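Local coordinates for protein sulfate adenylyltransferase (Allochromatium vinosum, PDB 4DNX) that catalyses the transfer of the adenylyl group of ATP to sulfate, giving adenosine 5'-phosphosulfate and diphosphate, at residues L10-Y16 against T179-R184; H21-S25 against I161-N165; G50-L55 against Y282-M287; A96-L101 against A113-V117; R102-V106 against F166-Q170. Numbering follows the deposited sequence.

Interaction 1 (L10-Y16 against T179-R184)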
# COMPACT_ATOMS: atom_id res chain seq x y z
N LEU A 10 12.99 5.95 -11.91
CA LEU A 10 11.58 5.82 -12.35
C LEU A 10 10.93 7.19 -12.51
O LEU A 10 11.23 8.14 -11.75
CB LEU A 10 10.75 5.01 -11.37
CG LEU A 10 11.11 3.52 -11.29
CD1 LEU A 10 10.25 2.91 -10.15
CD2 LEU A 10 10.84 2.73 -12.61
N ARG A 11 10.06 7.28 -13.49
CA ARG A 11 9.33 8.53 -13.81
C ARG A 11 7.81 8.28 -13.82
O ARG A 11 7.14 8.41 -14.88
CB ARG A 11 9.83 9.12 -15.16
CG ARG A 11 11.32 9.40 -15.19
CD ARG A 11 11.72 10.41 -16.27
NE ARG A 11 13.18 10.54 -16.31
CZ ARG A 11 13.91 10.54 -17.42
NH1 ARG A 11 13.34 10.40 -18.62
NH2 ARG A 11 15.24 10.67 -17.34
N PRO A 12 7.23 7.95 -12.65
CA PRO A 12 5.81 7.61 -12.56
C PRO A 12 4.93 8.84 -12.88
O PRO A 12 5.38 9.99 -12.75
CB PRO A 12 5.62 7.23 -11.08
CG PRO A 12 6.72 8.06 -10.32
CD PRO A 12 7.89 7.94 -11.32
N ARG A 13 3.69 8.57 -13.28
CA ARG A 13 2.77 9.64 -13.69
C ARG A 13 1.75 9.99 -12.59
O ARG A 13 0.95 10.92 -12.74
CB ARG A 13 2.07 9.27 -15.02
CG ARG A 13 3.06 8.97 -16.18
CD ARG A 13 4.01 10.14 -16.44
NE ARG A 13 3.31 11.32 -16.93
CZ ARG A 13 3.90 12.46 -17.26
NH1 ARG A 13 5.24 12.59 -17.16
NH2 ARG A 13 3.16 13.50 -17.68
N PHE A 14 1.81 9.29 -11.47
CA PHE A 14 0.95 9.64 -10.31
C PHE A 14 1.34 10.98 -9.72
O PHE A 14 2.53 11.32 -9.63
CB PHE A 14 1.00 8.55 -9.21
CG PHE A 14 0.20 8.89 -8.00
CD1 PHE A 14 -1.21 8.84 -8.01
CD2 PHE A 14 0.85 9.24 -6.82
CE1 PHE A 14 -1.94 9.18 -6.86
CE2 PHE A 14 0.16 9.59 -5.66
CZ PHE A 14 -1.24 9.56 -5.66
N VAL A 15 0.31 11.75 -9.32
CA VAL A 15 0.59 13.08 -8.71
C VAL A 15 0.88 12.88 -7.21
O VAL A 15 -0.00 13.00 -6.33
CB VAL A 15 -0.56 14.05 -8.94
CG1 VAL A 15 -0.19 15.47 -8.39
CG2 VAL A 15 -0.85 14.11 -10.43
N TYR A 16 2.16 12.64 -6.90
CA TYR A 16 2.58 12.44 -5.49
C TYR A 16 2.46 13.65 -4.55
O TYR A 16 2.28 13.46 -3.35
CB TYR A 16 4.02 11.92 -5.43
CG TYR A 16 4.18 10.44 -5.67
CD1 TYR A 16 3.93 9.52 -4.64
CD2 TYR A 16 4.55 9.97 -6.93
CE1 TYR A 16 4.04 8.15 -4.87
CE2 TYR A 16 4.69 8.57 -7.17
CZ TYR A 16 4.46 7.68 -6.10
OH TYR A 16 4.58 6.33 -6.29
N THR A 179 2.91 0.04 -6.09
CA THR A 179 3.53 0.67 -7.24
C THR A 179 4.90 0.07 -7.48
O THR A 179 5.50 -0.52 -6.56
CB THR A 179 3.70 2.20 -7.03
OG1 THR A 179 4.55 2.43 -5.88
CG2 THR A 179 2.31 2.85 -6.81
N ALA A 180 5.42 0.25 -8.70
CA ALA A 180 6.83 -0.16 -8.97
C ALA A 180 7.77 0.66 -8.08
O ALA A 180 8.82 0.17 -7.65
CB ALA A 180 7.18 0.12 -10.43
N VAL A 181 7.40 1.92 -7.82
CA VAL A 181 8.18 2.82 -6.98
C VAL A 181 8.36 2.19 -5.56
O VAL A 181 9.49 2.12 -5.03
CB VAL A 181 7.52 4.22 -6.89
CG1 VAL A 181 8.19 5.08 -5.81
CG2 VAL A 181 7.51 4.91 -8.30
N GLU A 182 7.26 1.71 -5.00
CA GLU A 182 7.32 1.20 -3.61
C GLU A 182 7.99 -0.18 -3.56
O GLU A 182 8.71 -0.46 -2.58
CB GLU A 182 5.92 1.13 -3.00
CG GLU A 182 5.87 0.69 -1.49
CD GLU A 182 6.76 1.52 -0.51
OE1 GLU A 182 7.19 2.66 -0.82
OE2 GLU A 182 7.00 1.01 0.62
N ILE A 183 7.78 -1.00 -4.59
CA ILE A 183 8.49 -2.32 -4.62
C ILE A 183 10.01 -2.07 -4.68
O ILE A 183 10.79 -2.70 -3.90
CB ILE A 183 8.01 -3.15 -5.79
CG1 ILE A 183 6.58 -3.62 -5.50
CG2 ILE A 183 8.90 -4.33 -6.02
CD1 ILE A 183 5.88 -4.37 -6.67
N ARG A 184 10.46 -1.13 -5.54
CA ARG A 184 11.90 -0.77 -5.60
C ARG A 184 12.43 -0.28 -4.23
O ARG A 184 13.53 -0.70 -3.80
CB ARG A 184 12.11 0.29 -6.75
CG ARG A 184 13.53 0.72 -7.15
CD ARG A 184 13.40 1.49 -8.51
NE ARG A 184 13.48 0.61 -9.70
CZ ARG A 184 14.64 0.25 -10.26
NH1 ARG A 184 15.82 0.64 -9.73
NH2 ARG A 184 14.66 -0.56 -11.31

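Interaction 2 (H21-S25 against I161-N165)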
# COMPACT_ATOMS: atom_id res chain seq x y z
N HIS A 21 -2.10 17.39 -6.37
CA HIS A 21 -3.20 16.42 -6.49
C HIS A 21 -4.59 17.02 -6.25
O HIS A 21 -5.52 16.84 -7.08
CB HIS A 21 -2.95 15.28 -5.49
CG HIS A 21 -3.86 14.10 -5.63
ND1 HIS A 21 -3.54 12.87 -5.10
CD2 HIS A 21 -5.11 13.96 -6.16
CE1 HIS A 21 -4.52 12.00 -5.35
NE2 HIS A 21 -5.49 12.64 -5.97
N HIS A 22 -4.72 17.76 -5.15
CA HIS A 22 -6.01 18.40 -4.81
C HIS A 22 -6.39 19.43 -5.86
O HIS A 22 -7.56 19.50 -6.27
CB HIS A 22 -5.96 19.06 -3.41
CG HIS A 22 -5.61 18.12 -2.30
ND1 HIS A 22 -5.13 18.56 -1.08
CD2 HIS A 22 -5.67 16.77 -2.22
CE1 HIS A 22 -4.92 17.51 -0.30
NE2 HIS A 22 -5.21 16.41 -0.97
N ARG A 23 -5.42 20.21 -6.33
CA ARG A 23 -5.72 21.22 -7.36
C ARG A 23 -6.18 20.59 -8.68
O ARG A 23 -7.14 21.10 -9.32
CB ARG A 23 -4.50 22.11 -7.61
CG ARG A 23 -4.30 23.09 -6.47
CD ARG A 23 -2.88 23.63 -6.39
NE ARG A 23 -2.55 24.49 -7.52
CZ ARG A 23 -2.68 25.82 -7.52
NH1 ARG A 23 -3.13 26.46 -6.45
NH2 ARG A 23 -2.36 26.50 -8.61
N LEU A 24 -5.52 19.49 -9.08
CA LEU A 24 -5.86 18.78 -10.31
C LEU A 24 -7.24 18.11 -10.20
O LEU A 24 -8.04 18.13 -11.15
CB LEU A 24 -4.78 17.74 -10.67
CG LEU A 24 -3.50 18.39 -11.26
CD1 LEU A 24 -2.35 17.36 -11.47
CD2 LEU A 24 -3.80 19.10 -12.57
N SER A 25 -7.49 17.49 -9.04
CA SER A 25 -8.80 16.85 -8.80
C SER A 25 -9.91 17.89 -8.92
O SER A 25 -10.97 17.62 -9.52
CB SER A 25 -8.86 16.24 -7.40
OG SER A 25 -8.07 15.10 -7.42
N ILE A 161 -0.19 12.30 -19.49
CA ILE A 161 -1.24 12.24 -18.47
C ILE A 161 -0.65 12.45 -17.07
O ILE A 161 0.55 12.22 -16.85
CB ILE A 161 -2.06 10.89 -18.51
CG1 ILE A 161 -1.17 9.71 -18.11
CG2 ILE A 161 -2.72 10.68 -19.91
CD1 ILE A 161 -1.97 8.35 -18.06
N GLN A 162 -1.52 12.88 -16.16
CA GLN A 162 -1.27 12.98 -14.70
C GLN A 162 -2.34 12.11 -14.06
O GLN A 162 -3.55 12.38 -14.20
CB GLN A 162 -1.39 14.43 -14.23
CG GLN A 162 -0.33 15.33 -14.86
CD GLN A 162 -0.68 16.83 -14.72
OE1 GLN A 162 -1.67 17.35 -15.28
NE2 GLN A 162 0.13 17.51 -13.96
N VAL A 163 -1.90 11.10 -13.32
CA VAL A 163 -2.77 10.06 -12.73
C VAL A 163 -3.13 10.41 -11.28
O VAL A 163 -2.24 10.78 -10.48
CB VAL A 163 -2.13 8.68 -12.84
CG1 VAL A 163 -3.06 7.64 -12.17
CG2 VAL A 163 -1.82 8.35 -14.34
N LEU A 164 -4.43 10.36 -10.94
CA LEU A 164 -4.93 10.83 -9.65
C LEU A 164 -5.19 9.71 -8.65
O LEU A 164 -5.30 9.93 -7.44
CB LEU A 164 -6.22 11.67 -9.85
CG LEU A 164 -6.00 12.92 -10.72
CD1 LEU A 164 -7.32 13.70 -10.74
CD2 LEU A 164 -4.89 13.81 -10.17
N ASN A 165 -5.35 8.50 -9.17
CA ASN A 165 -5.57 7.32 -8.29
C ASN A 165 -5.27 6.06 -9.05
O ASN A 165 -4.94 6.08 -10.27
CB ASN A 165 -7.00 7.29 -7.72
CG ASN A 165 -8.07 7.26 -8.79
OD1 ASN A 165 -8.24 6.26 -9.49
ND2 ASN A 165 -8.78 8.39 -8.95

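Interaction 3 (G50-L55 against Y282-M287)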
# COMPACT_ATOMS: atom_id res chain seq x y z
N GLY A 50 4.41 3.73 -12.19
CA GLY A 50 5.84 3.63 -12.58
C GLY A 50 6.22 2.35 -13.32
O GLY A 50 7.38 2.17 -13.74
N TYR A 51 5.28 1.43 -13.49
CA TYR A 51 5.58 0.19 -14.20
C TYR A 51 5.96 0.43 -15.68
O TYR A 51 6.76 -0.33 -16.26
CB TYR A 51 4.39 -0.75 -14.13
CG TYR A 51 4.22 -1.39 -12.75
CD1 TYR A 51 5.14 -2.35 -12.29
CD2 TYR A 51 3.12 -1.06 -11.93
CE1 TYR A 51 4.99 -2.94 -11.03
CE2 TYR A 51 2.93 -1.62 -10.68
CZ TYR A 51 3.88 -2.59 -10.23
OH TYR A 51 3.68 -3.18 -9.01
N PHE A 52 5.37 1.46 -16.32
CA PHE A 52 5.66 1.74 -17.73
C PHE A 52 6.58 2.95 -17.88
O PHE A 52 6.64 3.61 -18.93
CB PHE A 52 4.35 1.93 -18.52
CG PHE A 52 3.52 0.67 -18.69
CD1 PHE A 52 3.99 -0.62 -18.34
CD2 PHE A 52 2.24 0.79 -19.18
CE1 PHE A 52 3.19 -1.75 -18.53
CE2 PHE A 52 1.40 -0.35 -19.37
CZ PHE A 52 1.86 -1.59 -19.04
N SER A 53 7.38 3.20 -16.85
CA SER A 53 8.38 4.26 -16.95
C SER A 53 9.44 4.03 -18.05
O SER A 53 9.76 2.85 -18.32
CB SER A 53 9.16 4.34 -15.61
OG SER A 53 10.20 5.33 -15.66
N PRO A 54 9.57 5.02 -18.92
CA PRO A 54 9.63 6.43 -18.55
C PRO A 54 8.56 7.09 -19.43
O PRO A 54 8.62 8.32 -19.67
CB PRO A 54 11.03 6.88 -18.98
CG PRO A 54 11.30 6.06 -20.18
CD PRO A 54 10.68 4.70 -19.86
N LEU A 55 7.59 6.32 -19.94
CA LEU A 55 6.62 6.91 -20.87
C LEU A 55 5.68 7.91 -20.18
O LEU A 55 5.34 7.76 -18.99
CB LEU A 55 5.79 5.81 -21.56
CG LEU A 55 6.44 5.15 -22.79
CD1 LEU A 55 7.77 4.54 -22.48
CD2 LEU A 55 5.52 4.06 -23.32
N TYR A 282 9.73 -6.11 -18.99
CA TYR A 282 9.94 -4.67 -18.93
C TYR A 282 9.50 -4.08 -17.58
O TYR A 282 10.31 -3.40 -16.90
CB TYR A 282 9.15 -4.05 -20.06
CG TYR A 282 9.36 -2.54 -20.22
CD1 TYR A 282 8.75 -1.64 -19.34
CD2 TYR A 282 10.12 -2.07 -21.27
CE1 TYR A 282 8.98 -0.24 -19.49
CE2 TYR A 282 10.35 -0.70 -21.46
CZ TYR A 282 9.78 0.20 -20.55
OH TYR A 282 10.03 1.55 -20.73
N PHE A 283 8.26 -4.35 -17.17
CA PHE A 283 7.80 -3.74 -15.92
C PHE A 283 8.38 -4.36 -14.65
O PHE A 283 8.49 -3.68 -13.62
CB PHE A 283 6.28 -3.47 -15.87
CG PHE A 283 5.37 -4.68 -15.81
CD1 PHE A 283 5.12 -5.33 -14.61
CD2 PHE A 283 4.61 -5.00 -16.95
CE1 PHE A 283 4.16 -6.42 -14.57
CE2 PHE A 283 3.67 -6.06 -16.94
CZ PHE A 283 3.43 -6.76 -15.74
N ARG A 284 8.83 -5.61 -14.78
CA ARG A 284 9.50 -6.25 -13.65
C ARG A 284 10.88 -5.65 -13.45
O ARG A 284 11.38 -5.58 -12.31
CB ARG A 284 9.56 -7.77 -13.82
CG ARG A 284 8.42 -8.52 -13.12
CD ARG A 284 7.15 -8.15 -13.64
NE ARG A 284 5.91 -8.72 -13.04
CZ ARG A 284 5.03 -9.54 -13.63
NH1 ARG A 284 5.27 -10.13 -14.80
NH2 ARG A 284 3.85 -9.79 -13.03
N GLN A 285 11.54 -5.26 -14.53
CA GLN A 285 12.84 -4.56 -14.36
C GLN A 285 12.58 -3.23 -13.69
O GLN A 285 13.33 -2.83 -12.77
CB GLN A 285 13.57 -4.38 -15.71
CG GLN A 285 14.94 -3.69 -15.52
CD GLN A 285 15.75 -3.59 -16.81
OE1 GLN A 285 15.77 -4.52 -17.63
NE2 GLN A 285 16.49 -2.48 -16.96
N ASN A 286 11.52 -2.53 -14.14
CA ASN A 286 11.19 -1.24 -13.47
C ASN A 286 10.94 -1.33 -11.95
O ASN A 286 11.35 -0.45 -11.21
CB ASN A 286 10.02 -0.54 -14.19
CG ASN A 286 10.49 0.26 -15.37
OD1 ASN A 286 11.67 0.63 -15.45
ND2 ASN A 286 9.57 0.59 -16.27
N MET A 287 10.32 -2.41 -11.51
CA MET A 287 10.05 -2.62 -10.09
C MET A 287 11.31 -3.09 -9.31
O MET A 287 11.31 -3.01 -8.08
CB MET A 287 8.83 -3.52 -9.89
CG MET A 287 9.19 -4.96 -9.83
SD MET A 287 7.66 -5.95 -9.82
CE MET A 287 8.41 -7.58 -9.51

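Interaction 4 (A96-L101 against A113-V117)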
# COMPACT_ATOMS: atom_id res chain seq x y z
N ALA A 96 -10.76 20.57 -27.30
CA ALA A 96 -10.26 20.73 -25.94
C ALA A 96 -8.79 20.34 -25.91
O ALA A 96 -8.41 19.35 -26.54
CB ALA A 96 -11.06 19.86 -24.97
N THR A 97 -7.97 21.07 -25.17
CA THR A 97 -6.55 20.66 -25.08
C THR A 97 -6.22 19.91 -23.80
O THR A 97 -5.13 19.37 -23.65
CB THR A 97 -5.55 21.83 -25.28
OG1 THR A 97 -5.92 22.92 -24.43
CG2 THR A 97 -5.53 22.29 -26.72
N ARG A 98 -7.17 19.93 -22.86
CA ARG A 98 -6.99 19.34 -21.54
C ARG A 98 -8.34 18.73 -21.15
O ARG A 98 -9.39 19.41 -21.25
CB ARG A 98 -6.60 20.44 -20.57
CG ARG A 98 -6.22 20.01 -19.20
CD ARG A 98 -5.32 21.13 -18.66
NE ARG A 98 -5.01 20.91 -17.27
CZ ARG A 98 -4.01 20.14 -16.85
NH1 ARG A 98 -3.21 19.54 -17.72
NH2 ARG A 98 -3.80 19.99 -15.54
N ILE A 99 -8.32 17.44 -20.79
CA ILE A 99 -9.56 16.69 -20.57
C ILE A 99 -9.39 15.77 -19.36
O ILE A 99 -8.25 15.52 -18.93
CB ILE A 99 -9.95 15.86 -21.81
CG1 ILE A 99 -8.92 14.71 -22.04
CG2 ILE A 99 -10.08 16.78 -23.04
CD1 ILE A 99 -9.37 13.65 -23.09
N ALA A 100 -10.50 15.29 -18.81
CA ALA A 100 -10.47 14.30 -17.71
C ALA A 100 -10.79 12.94 -18.30
O ALA A 100 -11.70 12.80 -19.12
CB ALA A 100 -11.51 14.67 -16.62
N LEU A 101 -10.00 11.94 -17.91
CA LEU A 101 -10.26 10.53 -18.29
C LEU A 101 -10.96 9.85 -17.11
O LEU A 101 -10.44 9.83 -16.01
CB LEU A 101 -8.94 9.82 -18.60
CG LEU A 101 -8.01 10.44 -19.65
CD1 LEU A 101 -6.81 9.54 -19.88
CD2 LEU A 101 -8.77 10.76 -20.98
N ALA A 113 -7.55 10.28 -14.38
CA ALA A 113 -6.33 11.00 -14.83
C ALA A 113 -6.78 12.25 -15.58
O ALA A 113 -7.92 12.35 -16.00
CB ALA A 113 -5.48 10.12 -15.79
N VAL A 114 -5.85 13.20 -15.67
CA VAL A 114 -6.03 14.40 -16.49
C VAL A 114 -5.04 14.27 -17.66
O VAL A 114 -3.88 13.90 -17.46
CB VAL A 114 -5.71 15.66 -15.63
CG1 VAL A 114 -5.74 16.92 -16.49
CG2 VAL A 114 -6.71 15.79 -14.51
N MET A 115 -5.48 14.61 -18.86
CA MET A 115 -4.64 14.41 -20.05
C MET A 115 -4.53 15.70 -20.82
O MET A 115 -5.53 16.41 -20.97
CB MET A 115 -5.29 13.35 -20.94
CG MET A 115 -4.51 13.04 -22.19
SD MET A 115 -5.36 11.62 -22.98
CE MET A 115 -4.31 11.43 -24.37
N ASP A 116 -3.32 16.03 -21.27
CA ASP A 116 -3.15 17.11 -22.26
C ASP A 116 -3.17 16.47 -23.62
O ASP A 116 -2.26 15.69 -23.97
CB ASP A 116 -1.85 17.90 -22.01
CG ASP A 116 -1.89 18.65 -20.71
OD1 ASP A 116 -2.77 19.52 -20.57
OD2 ASP A 116 -1.11 18.31 -19.78
N VAL A 117 -4.21 16.78 -24.40
CA VAL A 117 -4.37 16.10 -25.68
C VAL A 117 -3.52 16.79 -26.75
O VAL A 117 -3.71 18.00 -27.03
CB VAL A 117 -5.86 16.07 -26.08
CG1 VAL A 117 -6.01 15.47 -27.48
CG2 VAL A 117 -6.65 15.28 -25.04

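Interaction 5 (R102-V106 against F166-Q170)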
# COMPACT_ATOMS: atom_id res chain seq x y z
N ARG A 102 -12.16 9.29 -17.35
CA ARG A 102 -13.00 8.75 -16.28
C ARG A 102 -12.93 7.22 -16.32
O ARG A 102 -12.76 6.65 -17.38
CB ARG A 102 -14.43 9.26 -16.44
CG ARG A 102 -14.54 10.77 -16.02
CD ARG A 102 -15.94 11.30 -16.14
NE ARG A 102 -16.02 12.65 -15.55
CZ ARG A 102 -16.20 12.96 -14.25
NH1 ARG A 102 -16.25 12.01 -13.28
NH2 ARG A 102 -16.24 14.24 -13.90
N ASP A 103 -13.03 6.60 -15.15
CA ASP A 103 -12.78 5.17 -14.94
C ASP A 103 -14.05 4.35 -15.30
O ASP A 103 -15.09 4.54 -14.70
CB ASP A 103 -12.46 4.96 -13.45
CG ASP A 103 -11.76 3.67 -13.17
OD1 ASP A 103 -11.92 2.66 -13.93
OD2 ASP A 103 -10.97 3.65 -12.17
N PRO A 104 -13.92 3.41 -16.24
CA PRO A 104 -15.07 2.54 -16.57
C PRO A 104 -15.38 1.49 -15.52
O PRO A 104 -16.47 0.87 -15.58
CB PRO A 104 -14.61 1.87 -17.88
CG PRO A 104 -13.13 1.70 -17.72
CD PRO A 104 -12.76 3.09 -17.08
N ASN A 105 -14.48 1.30 -14.56
CA ASN A 105 -14.59 0.15 -13.62
C ASN A 105 -14.91 0.53 -12.17
O ASN A 105 -14.70 -0.26 -11.24
CB ASN A 105 -13.32 -0.67 -13.66
CG ASN A 105 -13.08 -1.33 -15.02
OD1 ASN A 105 -14.03 -1.85 -15.69
ND2 ASN A 105 -11.84 -1.32 -15.43
N VAL A 106 -15.34 1.76 -11.97
CA VAL A 106 -15.79 2.26 -10.67
C VAL A 106 -17.13 2.95 -10.84
O VAL A 106 -17.29 3.81 -11.73
CB VAL A 106 -14.71 3.23 -10.04
CG1 VAL A 106 -15.23 3.77 -8.68
CG2 VAL A 106 -13.37 2.48 -9.89
N PHE A 166 -5.33 4.93 -8.32
CA PHE A 166 -5.05 3.62 -8.92
C PHE A 166 -6.28 2.77 -9.05
O PHE A 166 -6.18 1.52 -9.04
CB PHE A 166 -3.95 2.93 -8.11
CG PHE A 166 -2.66 3.73 -8.08
CD1 PHE A 166 -1.99 4.01 -9.27
CD2 PHE A 166 -2.08 4.15 -6.89
CE1 PHE A 166 -0.79 4.74 -9.28
CE2 PHE A 166 -0.85 4.87 -6.91
CZ PHE A 166 -0.21 5.16 -8.09
N SER A 167 -7.42 3.44 -9.19
CA SER A 167 -8.68 2.72 -9.54
C SER A 167 -9.07 1.71 -8.42
O SER A 167 -8.67 1.83 -7.21
CB SER A 167 -8.50 2.11 -10.95
OG SER A 167 -9.74 1.54 -11.48
N TYR A 168 -9.84 0.68 -8.79
CA TYR A 168 -10.31 -0.30 -7.86
C TYR A 168 -9.19 -1.23 -7.44
O TYR A 168 -9.34 -1.95 -6.42
CB TYR A 168 -11.48 -1.10 -8.49
CG TYR A 168 -11.07 -2.07 -9.57
CD1 TYR A 168 -11.01 -1.68 -10.91
CD2 TYR A 168 -10.79 -3.39 -9.25
CE1 TYR A 168 -10.62 -2.59 -11.92
CE2 TYR A 168 -10.38 -4.27 -10.21
CZ TYR A 168 -10.34 -3.90 -11.54
OH TYR A 168 -9.97 -4.81 -12.50
N PHE A 169 -8.05 -1.22 -8.14
CA PHE A 169 -6.96 -2.14 -7.78
C PHE A 169 -6.45 -1.80 -6.37
O PHE A 169 -6.09 -2.70 -5.58
CB PHE A 169 -5.81 -2.02 -8.77
CG PHE A 169 -6.21 -2.32 -10.20
CD1 PHE A 169 -6.62 -3.61 -10.58
CD2 PHE A 169 -6.21 -1.31 -11.16
CE1 PHE A 169 -6.97 -3.91 -11.91
CE2 PHE A 169 -6.58 -1.58 -12.51
CZ PHE A 169 -6.96 -2.89 -12.89
N GLN A 170 -6.33 -0.50 -6.07
CA GLN A 170 -5.95 -0.10 -4.71
C GLN A 170 -7.09 -0.17 -3.72
O GLN A 170 -6.90 -0.74 -2.63
CB GLN A 170 -5.22 1.27 -4.61
CG GLN A 170 -4.49 1.37 -3.23
CD GLN A 170 -3.46 2.50 -3.15
OE1 GLN A 170 -3.74 3.61 -3.59
NE2 GLN A 170 -2.28 2.21 -2.53
O HOH W 1 -10.09 0.63 -13.99

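Interaction 1 (L10-Y16 against T179-R184)
This is an apolar contact between an irregular N-terminal segment, L10-Y16, and the first turn of helix 180-190. It joins the PUA-like part of the chain to the ATP-sulfurylase part, and the two segments bury 276 Å² between them. L10 supplies the largest share: its CB points at the helix, and CD1 lies 3.8 Å from V181 CA, 3.9 Å from V181 CG2 and 4.2 Å from A180 CB. The same L10 CD1 is 3.8 Å from R184 CD, so one methyl touches residues spread over a full helical turn. P12 adds a second point, its CG 3.8 Å from V181 CG2, which leaves V181 gripped by both L10 and P12. Farther along, Y16 brings its OH to 3.7 Å from V181 CB. Y16 OH and T179 OG1 stand 3.9 Å apart and are not bonded to each other; each instead hydrogen-bonds D175 of the second subunit, so the edge of the contact belongs to the dimer interface. The guanidinium of R184 is held by the carbonyl oxygens of N286 and I2. T179 is the N-cap of the helix, with its OG1 accepting from E182 N at 2.9 Å and an N-H...O angle of 151°. The whole is a loop packed on an N-capped helix start, at the junction of the PUA-like region with the Rossmann-like nucleotidyltransferase fold.

Interaction 2 (H21-S25 against I161-N165)
L164 lies over one flank of helix 18-28 and gives up 102 Å² to it, the largest area of any residue here. Its CD2 is 4.0 Å from L24 CB and 4.0 Å from H21 CD2, while its CD1 is 3.7 Å from S25 OG; the leucine thus fits between residues one turn apart, H21 and S25, with L24 beside them. The H21 ring reaches back to the L164 backbone, H21 CE1 lying 3.0 Å from L164 O. H21 NE2 is also only 3.1 Å from that L164 O, but the angle is too poor for a hydrogen bond. On the strand itself, Q162 turns its CB toward the helix, and its NE2 comes within 3.5 Å of L24 CD1. V163, with CB directed away, faces the other side. V15, in the loop leading to the helix, touches H21, L24 and Q162, and D172 of the second subunit packs on H21. Geometrically this is helix-on-sheet packing, a helix of the PUA-like region covering the end of strand 155-163.

Interaction 3 (G50-L55 against Y282-M287)
F283 occupies the apolar centre, between the side chains of Y51 and F52. Its CB is 3.7 Å from Y51 CB, and the Y51 and F283 rings meet obliquely, with centroids 5.7 Å apart and planes at 78°. F52 points away from the helix at CB, yet F52 CE1 is 3.9 Å from F283 CD2. One turn on, M287 CB lies 4.0 Å from Y51 CE1, extending this apolar strip along helix 274-287. M46 of helix 38-48 touches F283, Y51 and F52. The contact docks the loop after helix 38-48, in the PUA-like region, on helix 274-287 of the ATP-sulfurylase region. The loop backbone is a type I beta turn from G50 to S53, entered through a Schellman motif: G50, with a phi of 85°, ends helix 38-48, and a CB there would clash with the preceding carbonyl. N286 ND2 donates to Y51 O at 3.0 Å (171°) and to S53 O at 3.1 Å (156°), so one amide bridges two carbonyls of the turn, while N286 OD1 accepts from V5 N. Y282 OH donates to the same S53 O at 2.8 Å. Beyond the contact, Y51 OH bonds R178 O and S53 OG bonds R11 N.

Interaction 4 (A96-L101 against A113-V117)
Two antiparallel strands, 98-101 and 113-116, lie 4.7 Å apart at their axes' closest approach, their directions 150° apart. On one face, I99, L101, A113, M115 and V117 interleave. I99 rests between M115 and V117, with I99 CG1 4.0 Å from M115 CB and I99 CD1 3.7 Å from V117 CG2; L101 CD1 lies over small A113, 4.3 Å from its CB, and against M115 SD at 4.0 Å. On the other face small A100 leaves room beside V114, and R98 stretches across: V114 CG1 sits over its guanidinium, 3.7 Å from R98 CZ, while R98 NH1 makes a 2.9 Å salt bridge with D116 OD1. The backbones are joined by I99 N to M115 O (3.0 Å), M115 N to I99 O (2.9 Å), L101 N to A113 O (2.9 Å) and V117 N to T97 O (2.8 Å). This beta hairpin has strand 33-35 beside 98-102 and 155-163 beside 111-116, while helix 18-28 covers R98 and V114, its E27 forming a second salt bridge with R98.

Interaction 5 (R102-V106 against F166-Q170)
The hairpin loop between strands 98-102 and 111-116 is shaped by an Asx turn at D103, whose carboxylate also ties it to S167 of the 166-170 segment. D103 OD1 accepts from N105 N at 3.0 Å with an angle of 160°, and the other carboxylate oxygen points to S167. There D103 OD2 accepts from S167 OG at 2.5 Å, a notably short bond and the one direct polar link between R102-V106 and F166-Q170. A water completes the polar cluster: it donates to D103 OD1 at 2.7 Å and to S167 OG at 2.7 Å, and accepts from N105 ND2 at 3.0 Å, so both oxygens of the aspartate are tied to S167, one directly and one through solvent. N105 ND2 also bonds S38 OG. In the fold, this loop belongs to the PUA-like region, and helix 167-172 directly follows strand 155-163 in the chain. The whole contact buries only 176 Å²; beside the polar cluster, N105 CB lies 3.7 Å from Y168 CD1, and V106 CG2 is 4.3 Å from Y168 CB and 4.1 Å from S167 OG. N165 OD1 accepts from S167 N, and S167 O in turn accepts from T171 OG1.

Overall arrangement
Interactions 2 and 4 lie wholly in the PUA-like region, and interaction 5 has its 102-106 loop there. The first two are 11 Å apart between centres on one mixed sheet, where strands 111-116 and 155-163 are neighbours. Interaction 5 adjoins both in sequence, its centre 14 Å and 17 Å from theirs. Interactions 1 and 3, with centres only 9 Å apart, join this region to the ATP-sulfurylase part; R184 NE to N286 O (2.8 Å) links them. Along the chain 2, 4 and 5 are nested inside the loop closed by interaction 1, whereas 1 and 3 cross. Interactions 1, 2 and 5 also touch the second subunit, where fold and dimer contacts meet.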